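Local coordinates for surface presentation of antigens protein SPAS (Shigella flexneri, PDB 2VT1) that forms the cytoplasmic part of an inner-membrane type III secretion exporter required for secretion of the Ipa proteins and for invasion, at residues G40-R45 with V76-V81; V47-K52 with V71-V76; Y54-K59 with F65-E70. One frame throughout, in Å; residues are numbered along the deposited sequence.

Contact 1 (G40-R45 with V76-V81); sequences GIPTVR and VWLEQV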
loop_
_atom_site.group_PDB
_atom_site.type_symbol
_atom_site.label_atom_id
_atom_site.label_comp_id
_atom_site.label_asym_id
_atom_site.label_seq_id
_atom_site.Cartn_x
_atom_site.Cartn_y
_atom_site.Cartn_z
ATOM N N GLY B 40 3.023 9.511 9.484
ATOM C CA GLY B 40 2.416 10.461 8.540
ATOM C C GLY B 40 2.204 9.971 7.118
ATOM O O GLY B 40 2.095 10.764 6.186
ATOM N N ILE B 41 2.142 8.663 6.943
ATOM C CA ILE B 41 1.813 8.069 5.667
ATOM C C ILE B 41 0.305 7.837 5.628
ATOM O O ILE B 41 -0.235 7.127 6.458
ATOM C CB ILE B 41 2.523 6.720 5.510
ATOM C CG1 ILE B 41 4.057 6.894 5.570
ATOM C CG2 ILE B 41 2.025 5.999 4.278
ATOM C CD1 ILE B 41 4.646 7.798 4.495
ATOM N N PRO B 42 -0.387 8.441 4.661
ATOM C CA PRO B 42 -1.841 8.301 4.538
ATOM C C PRO B 42 -2.289 6.852 4.428
ATOM O O PRO B 42 -1.666 6.060 3.725
ATOM C CB PRO B 42 -2.162 9.027 3.226
ATOM C CG PRO B 42 -1.023 9.892 2.955
ATOM C CD PRO B 42 0.186 9.232 3.565
ATOM N N THR B 43 -3.358 6.507 5.133
ATOM C CA THR B 43 -3.913 5.194 5.044
ATOM C C THR B 43 -5.326 5.344 4.538
ATOM O O THR B 43 -6.145 6.025 5.145
ATOM C CB THR B 43 -3.903 4.436 6.398
ATOM O OG1 THR B 43 -4.610 5.179 7.402
ATOM C CG2 THR B 43 -2.491 4.172 6.848
ATOM N N VAL B 44 -5.605 4.692 3.426
ATOM C CA VAL B 44 -6.851 4.879 2.730
ATOM C C VAL B 44 -7.593 3.562 2.679
ATOM O O VAL B 44 -7.044 2.553 2.255
ATOM C CB VAL B 44 -6.597 5.346 1.292
ATOM C CG1 VAL B 44 -7.916 5.546 0.569
ATOM C CG2 VAL B 44 -5.760 6.635 1.275
ATOM N N ARG B 45 -8.852 3.573 3.098
ATOM C CA ARG B 45 -9.658 2.367 3.077
ATOM C C ARG B 45 -10.363 2.204 1.722
ATOM O O ARG B 45 -11.064 3.102 1.255
ATOM C CB ARG B 45 -10.662 2.397 4.227
ATOM C CG ARG B 45 -11.490 1.142 4.381
ATOM C CD ARG B 45 -12.170 1.118 5.748
ATOM N NE ARG B 45 -12.703 -0.200 6.073
ATOM N N VAL B 76 -3.999 10.263 -7.199
ATOM C CA VAL B 76 -4.453 11.510 -7.796
ATOM C C VAL B 76 -5.312 12.338 -6.837
ATOM O O VAL B 76 -5.186 13.560 -6.795
ATOM C CB VAL B 76 -5.222 11.251 -9.107
ATOM C CG1 VAL B 76 -6.080 12.478 -9.469
ATOM C CG2 VAL B 76 -4.240 10.893 -10.225
ATOM N N TRP B 77 -6.168 11.681 -6.056
ATOM C CA TRP B 77 -6.946 12.384 -5.034
ATOM C C TRP B 77 -6.056 12.973 -3.950
ATOM O O TRP B 77 -6.241 14.126 -3.543
ATOM C CB TRP B 77 -7.959 11.454 -4.394
ATOM C CG TRP B 77 -8.700 12.048 -3.227
ATOM C CD1 TRP B 77 -8.703 11.576 -1.943
ATOM C CD2 TRP B 77 -9.547 13.215 -3.226
ATOM N NE1 TRP B 77 -9.492 12.378 -1.149
ATOM C CE2 TRP B 77 -10.028 13.382 -1.908
ATOM C CE3 TRP B 77 -9.944 14.129 -4.205
ATOM C CZ2 TRP B 77 -10.889 14.419 -1.547
ATOM C CZ3 TRP B 77 -10.795 15.164 -3.839
ATOM C CH2 TRP B 77 -11.258 15.298 -2.523
ATOM N N LEU B 78 -5.104 12.175 -3.467
ATOM C CA LEU B 78 -4.193 12.634 -2.441
ATOM C C LEU B 78 -3.365 13.823 -2.928
ATOM O O LEU B 78 -2.959 14.661 -2.139
ATOM C CB LEU B 78 -3.269 11.495 -1.989
ATOM C CG LEU B 78 -3.937 10.379 -1.200
ATOM C CD1 LEU B 78 -2.914 9.331 -0.770
ATOM C CD2 LEU B 78 -4.659 10.962 -0.015
ATOM N N GLU B 79 -3.094 13.878 -4.227
ATOM C CA GLU B 79 -2.415 15.033 -4.820
ATOM C C GLU B 79 -3.363 16.242 -4.945
ATOM O O GLU B 79 -2.956 17.361 -4.669
ATOM C CB GLU B 79 -1.842 14.675 -6.191
ATOM C CG GLU B 79 -0.751 15.616 -6.709
ATOM C CD GLU B 79 -1.303 16.835 -7.450
ATOM O OE1 GLU B 79 -0.831 17.961 -7.165
ATOM O OE2 GLU B 79 -2.201 16.671 -8.311
ATOM N N GLN B 80 -4.615 16.019 -5.347
ATOM C CA GLN B 80 -5.612 17.107 -5.406
ATOM C C GLN B 80 -5.809 17.772 -4.046
ATOM O O GLN B 80 -6.405 18.853 -3.958
ATOM C CB GLN B 80 -6.969 16.609 -5.911
ATOM N N VAL B 81 -5.300 17.123 -2.998
ATOM C CA VAL B 81 -5.454 17.598 -1.625
ATOM C C VAL B 81 -4.219 17.282 -0.770
ATOM O O VAL B 81 -3.167 17.929 -0.878
ATOM C CB VAL B 81 -6.687 16.949 -0.956
#
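Pro42 and Leu78 mark the closest approach of the two backbones, with their CA atoms 8.5 Å apart. Residues 40-45 leave helix 26-38 through a Schellman motif, in which Gly40 takes the positive-phi position, and then straighten into the short strand 43-45. Residues 76-81 lie at the C-terminal end of helix 68-80. Pro42 and Val44, two residues apart on the extended chain, both turn toward the helix, whereas Thr43 between them turns away and packs on Ala36 of helix 26-38. Leu78 answers them alone. Its CG lies anti to its own carbonyl carbon, and chi2 of -178° then stretches the branch ending in CD1 straight out from the helix. That one methyl does the touching: Leu78 CD1 comes to 4.1 Å from CB of Pro42, on the pyrrolidine ring, and to 4.4 Å from CG2 of Val44. Strand 43-45 also pairs in a parallel ladder with a strand of the chain of another protein, and Leu78 packs on an apolar side chain of that same chain, so the contact lies at an interface with it. Between the two segments themselves the meeting is purely apolar, with 97 Å² buried in total. The chemistry implies that these two segments meet by light van der Waals packing alone, with nothing directional between them to set the position of the Leu78 methyl.

Contact 2 (V47-K52 with V71-V76); sequences VKLARK and VLRLIV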
loop_
_atom_site.group_PDB
_atom_site.type_symbol
_atom_site.label_atom_id
_atom_site.label_comp_id
_atom_site.label_asym_id
_atom_site.label_seq_id
_atom_site.Cartn_x
_atom_site.Cartn_y
_atom_site.Cartn_z
ATOM N N VAL B 47 -11.962 -1.388 0.322
ATOM C CA VAL B 47 -12.040 -2.786 0.677
ATOM C C VAL B 47 -11.945 -3.702 -0.532
ATOM O O VAL B 47 -11.347 -4.767 -0.459
ATOM C CB VAL B 47 -13.347 -3.067 1.416
ATOM C CG1 VAL B 47 -13.447 -4.534 1.718
ATOM C CG2 VAL B 47 -13.403 -2.255 2.687
ATOM N N LYS B 48 -12.528 -3.290 -1.647
ATOM C CA LYS B 48 -12.523 -4.128 -2.832
ATOM C C LYS B 48 -11.159 -4.117 -3.504
ATOM O O LYS B 48 -10.721 -5.138 -4.011
ATOM C CB LYS B 48 -13.607 -3.692 -3.815
ATOM C CG LYS B 48 -14.993 -4.327 -3.545
ATOM N N LEU B 49 -10.480 -2.978 -3.485
ATOM C CA LEU B 49 -9.148 -2.890 -4.093
ATOM C C LEU B 49 -8.113 -3.638 -3.260
ATOM O O LEU B 49 -7.276 -4.340 -3.795
ATOM C CB LEU B 49 -8.723 -1.440 -4.278
ATOM C CG LEU B 49 -7.343 -1.228 -4.906
ATOM C CD1 LEU B 49 -7.289 -1.827 -6.293
ATOM C CD2 LEU B 49 -6.975 0.267 -4.923
ATOM N N ALA B 50 -8.174 -3.484 -1.945
ATOM C CA ALA B 50 -7.282 -4.197 -1.051
ATOM C C ALA B 50 -7.318 -5.711 -1.326
ATOM O O ALA B 50 -6.277 -6.348 -1.513
ATOM C CB ALA B 50 -7.659 -3.892 0.380
ATOM N N ARG B 51 -8.521 -6.271 -1.379
ATOM C CA ARG B 51 -8.742 -7.683 -1.694
ATOM C C ARG B 51 -8.203 -8.111 -3.048
ATOM O O ARG B 51 -7.556 -9.147 -3.189
ATOM C CB ARG B 51 -10.241 -7.969 -1.706
ATOM C CG ARG B 51 -10.860 -8.441 -0.395
ATOM C CD ARG B 51 -12.188 -9.176 -0.699
ATOM N NE ARG B 51 -13.197 -9.044 0.357
ATOM C CZ ARG B 51 -14.228 -8.192 0.327
ATOM N NH1 ARG B 51 -15.096 -8.144 1.339
ATOM N NH2 ARG B 51 -14.402 -7.379 -0.713
ATOM N N LYS B 52 -8.545 -7.324 -4.058
ATOM C CA LYS B 52 -8.106 -7.535 -5.421
ATOM C C LYS B 52 -6.597 -7.701 -5.497
ATOM O O LYS B 52 -6.086 -8.669 -6.060
ATOM C CB LYS B 52 -8.504 -6.294 -6.203
ATOM C CG LYS B 52 -8.970 -6.483 -7.595
ATOM C CD LYS B 52 -10.078 -5.437 -7.853
ATOM C CE LYS B 52 -10.159 -5.004 -9.297
ATOM N NZ LYS B 52 -11.438 -4.268 -9.549
ATOM N N VAL B 71 -5.846 2.064 -8.907
ATOM C CA VAL B 71 -4.870 2.401 -7.874
ATOM C C VAL B 71 -4.447 3.850 -8.019
ATOM O O VAL B 71 -4.357 4.586 -7.055
ATOM C CB VAL B 71 -3.631 1.476 -7.930
ATOM C CG1 VAL B 71 -2.570 1.967 -6.970
ATOM C CG2 VAL B 71 -4.028 0.040 -7.577
ATOM N N LEU B 72 -4.212 4.258 -9.256
ATOM C CA LEU B 72 -3.764 5.591 -9.557
ATOM C C LEU B 72 -4.795 6.659 -9.151
ATOM O O LEU B 72 -4.429 7.775 -8.794
ATOM C CB LEU B 72 -3.448 5.686 -11.049
ATOM C CG LEU B 72 -2.672 6.911 -11.496
ATOM C CD1 LEU B 72 -1.434 7.108 -10.629
ATOM C CD2 LEU B 72 -2.294 6.731 -12.963
ATOM N N ARG B 73 -6.074 6.323 -9.186
ATOM C CA ARG B 73 -7.096 7.259 -8.733
ATOM C C ARG B 73 -6.887 7.733 -7.269
ATOM O O ARG B 73 -7.179 8.888 -6.936
ATOM C CB ARG B 73 -8.497 6.660 -8.938
ATOM C CG ARG B 73 -9.137 6.106 -7.701
ATOM C CD ARG B 73 -10.350 5.275 -8.060
ATOM N NE ARG B 73 -11.178 4.973 -6.898
ATOM C CZ ARG B 73 -10.936 3.985 -6.049
ATOM N NH1 ARG B 73 -9.895 3.174 -6.218
ATOM N NH2 ARG B 73 -11.752 3.803 -5.033
ATOM N N LEU B 74 -6.368 6.856 -6.406
ATOM C CA LEU B 74 -6.087 7.230 -5.020
ATOM C C LEU B 74 -4.943 8.221 -4.921
ATOM O O LEU B 74 -5.020 9.192 -4.185
ATOM C CB LEU B 74 -5.771 5.997 -4.162
ATOM C CG LEU B 74 -6.845 4.913 -4.139
ATOM C CD1 LEU B 74 -6.392 3.753 -3.260
ATOM C CD2 LEU B 74 -8.168 5.478 -3.635
ATOM N N ILE B 75 -3.884 7.987 -5.676
ATOM C CA ILE B 75 -2.730 8.881 -5.667
ATOM C C ILE B 75 -3.144 10.259 -6.192
ATOM O O ILE B 75 -2.719 11.298 -5.700
ATOM C CB ILE B 75 -1.576 8.270 -6.527
ATOM C CG1 ILE B 75 -1.088 6.955 -5.899
ATOM C CG2 ILE B 75 -0.426 9.258 -6.685
ATOM C CD1 ILE B 75 -0.341 6.041 -6.860
ATOM N N VAL B 76 -3.999 10.263 -7.199
ATOM C CA VAL B 76 -4.453 11.510 -7.796
ATOM C C VAL B 76 -5.312 12.338 -6.837
ATOM O O VAL B 76 -5.186 13.560 -6.795
ATOM C CB VAL B 76 -5.222 11.251 -9.107
ATOM C CG1 VAL B 76 -6.080 12.478 -9.469
ATOM C CG2 VAL B 76 -4.240 10.893 -10.225
#
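Leu49 reaches across from helix 47-52 to helix 71-76, and its two methyls do all the touching on its side. From CB, which points at the other helix, the chain runs to CG, anti to the backbone N (chi1 180°), which carries the fork outward toward helix 71-76. CD1 meets CG2 of Val71 at 4.0 Å, the two side chains crossing at about a right angle. CD2 lies equally near that same Val71 methyl, and also meets CD1 of Leu74 at 3.9 Å, the two leucines reaching toward each other tip to tip. Leu49 CD2 further approaches Arg73 NH1, 4.3 Å away at the edge of the guanidinium and near its plane. Leu74 CD2 lies above one face of that group, offset toward its rim, while Asp46 forms a salt bridge to NH2 and the Glu70 carbonyl oxygen bonds NH1; the charged end thus borders the apolar patch with partners of its own. The short helix axes stay 12.0 Å apart and their directions differ by 129°. Val71 continues onto Ile8 of strand 4-9. This is steeply crossed helix-helix packing beside a sheet, within the alpha/beta cytoplasmic domain of a type III secretion exporter.

Contact 3 (Y54-K59 with F65-E70); sequences YKTHTK and FEHLDE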
loop_
_atom_site.group_PDB
_atom_site.type_symbol
_atom_site.label_atom_id
_atom_site.label_comp_id
_atom_site.label_asym_id
_atom_site.label_seq_id
_atom_site.Cartn_x
_atom_site.Cartn_y
_atom_site.Cartn_z
ATOM N N TYR B 54 -4.408 -8.115 -3.128
ATOM C CA TYR B 54 -3.933 -9.225 -2.325
ATOM C C TYR B 54 -4.094 -10.559 -3.059
ATOM O O TYR B 54 -3.226 -11.446 -2.948
ATOM C CB TYR B 54 -4.677 -9.276 -0.993
ATOM C CG TYR B 54 -4.325 -10.503 -0.191
ATOM C CD1 TYR B 54 -5.232 -11.529 -0.033
ATOM C CD2 TYR B 54 -3.068 -10.647 0.363
ATOM C CE1 TYR B 54 -4.906 -12.655 0.677
ATOM C CE2 TYR B 54 -2.741 -11.755 1.076
ATOM C CZ TYR B 54 -3.658 -12.760 1.226
ATOM O OH TYR B 54 -3.323 -13.884 1.937
ATOM N N LYS B 55 -5.197 -10.703 -3.807
ATOM C CA LYS B 55 -5.504 -11.959 -4.499
ATOM C C LYS B 55 -4.748 -12.107 -5.824
ATOM O O LYS B 55 -4.667 -13.219 -6.362
ATOM C CB LYS B 55 -7.011 -12.103 -4.776
ATOM C CG LYS B 55 -7.923 -12.207 -3.545
ATOM C CD LYS B 55 -7.581 -13.378 -2.623
ATOM C CE LYS B 55 -8.021 -14.747 -3.173
ATOM N NZ LYS B 55 -7.551 -15.929 -2.353
ATOM N N THR B 56 -4.192 -11.008 -6.350
ATOM C CA THR B 56 -3.572 -11.021 -7.685
ATOM C C THR B 56 -2.069 -10.705 -7.742
ATOM O O THR B 56 -1.444 -10.942 -8.775
ATOM C CB THR B 56 -4.256 -10.026 -8.668
ATOM O OG1 THR B 56 -4.280 -8.718 -8.092
ATOM C CG2 THR B 56 -5.670 -10.461 -9.001
ATOM N N HIS B 57 -1.493 -10.160 -6.673
ATOM C CA HIS B 57 -0.116 -9.666 -6.735
ATOM C C HIS B 57 0.811 -10.217 -5.652
ATOM O O HIS B 57 0.369 -10.636 -4.580
ATOM C CB HIS B 57 -0.084 -8.136 -6.669
ATOM C CG HIS B 57 -0.548 -7.458 -7.924
ATOM N ND1 HIS B 57 -1.880 -7.228 -8.200
ATOM C CD2 HIS B 57 0.144 -6.938 -8.964
ATOM C CE1 HIS B 57 -1.987 -6.612 -9.364
ATOM N NE2 HIS B 57 -0.773 -6.431 -9.852
ATOM N N THR B 58 2.104 -10.220 -5.965
ATOM C CA THR B 58 3.147 -10.495 -4.989
ATOM C C THR B 58 3.819 -9.170 -4.614
ATOM O O THR B 58 3.714 -8.188 -5.343
ATOM C CB THR B 58 4.199 -11.511 -5.546
ATOM O OG1 THR B 58 5.107 -10.838 -6.427
ATOM C CG2 THR B 58 3.516 -12.627 -6.301
ATOM N N LYS B 59 4.511 -9.129 -3.478
ATOM C CA LYS B 59 5.116 -7.887 -3.013
ATOM C C LYS B 59 6.264 -7.503 -3.925
ATOM O O LYS B 59 6.794 -8.340 -4.662
ATOM C CB LYS B 59 5.628 -8.038 -1.577
ATOM C CG LYS B 59 6.759 -9.036 -1.430
ATOM C CD LYS B 59 7.576 -8.776 -0.168
ATOM C CE LYS B 59 6.799 -9.114 1.100
ATOM N NZ LYS B 59 7.652 -8.896 2.303
ATOM N N PHE B 65 -1.604 -3.922 -15.668
ATOM C CA PHE B 65 -2.340 -2.938 -16.477
ATOM C C PHE B 65 -3.801 -2.898 -16.099
ATOM O O PHE B 65 -4.436 -1.853 -16.155
ATOM C CB PHE B 65 -2.206 -3.232 -17.981
ATOM N N GLU B 66 -4.328 -4.045 -15.698
ATOM C CA GLU B 66 -5.748 -4.181 -15.406
ATOM C C GLU B 66 -6.201 -3.326 -14.213
ATOM O O GLU B 66 -7.329 -2.850 -14.191
ATOM C CB GLU B 66 -6.086 -5.661 -15.164
ATOM N N HIS B 67 -5.324 -3.127 -13.228
ATOM C CA HIS B 67 -5.726 -2.484 -11.964
ATOM C C HIS B 67 -5.044 -1.142 -11.771
ATOM O O HIS B 67 -5.261 -0.469 -10.774
ATOM C CB HIS B 67 -5.409 -3.380 -10.767
ATOM C CG HIS B 67 -5.899 -4.782 -10.922
ATOM N ND1 HIS B 67 -5.056 -5.873 -10.881
ATOM C CD2 HIS B 67 -7.142 -5.278 -11.140
ATOM C CE1 HIS B 67 -5.758 -6.978 -11.057
ATOM N NE2 HIS B 67 -7.025 -6.646 -11.215
ATOM N N LEU B 68 -4.234 -0.768 -12.744
ATOM C CA LEU B 68 -3.444 0.444 -12.692
ATOM C C LEU B 68 -4.245 1.726 -12.365
ATOM O O LEU B 68 -3.891 2.483 -11.459
ATOM C CB LEU B 68 -2.766 0.588 -14.045
ATOM C CG LEU B 68 -1.538 1.472 -14.173
ATOM C CD1 LEU B 68 -1.059 1.423 -15.620
ATOM C CD2 LEU B 68 -1.830 2.903 -13.729
ATOM N N ASP B 69 -5.297 1.983 -13.126
ATOM C CA ASP B 69 -6.116 3.193 -12.957
ATOM C C ASP B 69 -6.892 3.215 -11.637
ATOM O O ASP B 69 -7.100 4.259 -11.046
ATOM C CB ASP B 69 -7.125 3.303 -14.110
ATOM C CG ASP B 69 -6.688 4.273 -15.196
ATOM O OD1 ASP B 69 -6.596 3.838 -16.367
ATOM O OD2 ASP B 69 -6.434 5.464 -14.891
ATOM N N GLU B 70 -7.351 2.060 -11.188
ATOM C CA GLU B 70 -8.065 1.967 -9.910
ATOM C C GLU B 70 -7.143 2.348 -8.756
ATOM O O GLU B 70 -7.598 2.885 -7.749
ATOM C CB GLU B 70 -8.612 0.552 -9.700
ATOM C CG GLU B 70 -9.490 0.409 -8.465
ATOM C CD GLU B 70 -10.179 -0.945 -8.368
ATOM O OE1 GLU B 70 -9.993 -1.789 -9.278
ATOM O OE2 GLU B 70 -10.913 -1.160 -7.375
#
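A rim-to-rim pair of histidines, His57 and His67, makes this surface contact, with Thr56 beside it; it joins the C-terminal end of helix 47-56 to the N-terminal end of helix 68-80. The ring centroids are 5.7 Å apart and the planes are turned 67° against each other, neither ring lying over the face of the other. His57 CE1 points at His67 ND1 across 3.5 Å, each atom near the plane of the opposing ring. The Thr56 and His67 side chains approach each other from opposite directions, with Thr56 OG1, oblique to the His67 ring, at 3.7 Å and CG2 at 4.0 Å from His67 CE1. Chi1 of 54° sets the Thr56 hydroxyl between its backbone N and carbonyl carbon, where OG1 accepts from His57 ND1 at 2.8 Å, tilted 29° out of the imidazole plane, and also bonds the carbonyl oxygen of Lys52 one turn back. His57 NE2 in turn takes the backbone NH of Asp64. Gripped at both nitrogens, the His57 ring has its rotation fixed, and the pattern is consistent with a neutral ring protonated on ND1; a positive charge on both histidines would probably be unfavourable this close together. On the other side of the contact, CB of Glu66 lies over the centre of one face of His67, and the same ring packs on Lys52. Around the pair, His57 touches Ile20 and Tyr54 touches Ile23 and Thr25, all on strand 19-25, while Leu68 of helix 68-80 rests on Ala17 and Pro18 in the loop before that strand.

In the fold
All three contacts draw on helix 68-80, and they nest along the chain: contact 3 inside the loop closed by contact 2, contact 2 inside that of contact 1. Contacts 2 and 3, centres about 9 Å apart, are joined by a salt bridge, Lys52 NZ to Glu70 OE1 at 2.9 Å. Contacts 1 and 2, centres about 11 Å apart, touch through Val44 CG1 and Leu74 CD2 at 4.2 Å. Contacts 1 and 3 lie on opposite sides of the chain's centre, about 18 Å between centres. The chain begins at Pro1 with Pro-Thr-His, consistent with self-cleavage between Asn and Pro of an Asn-Pro-Thr-His motif, as in this exporter family.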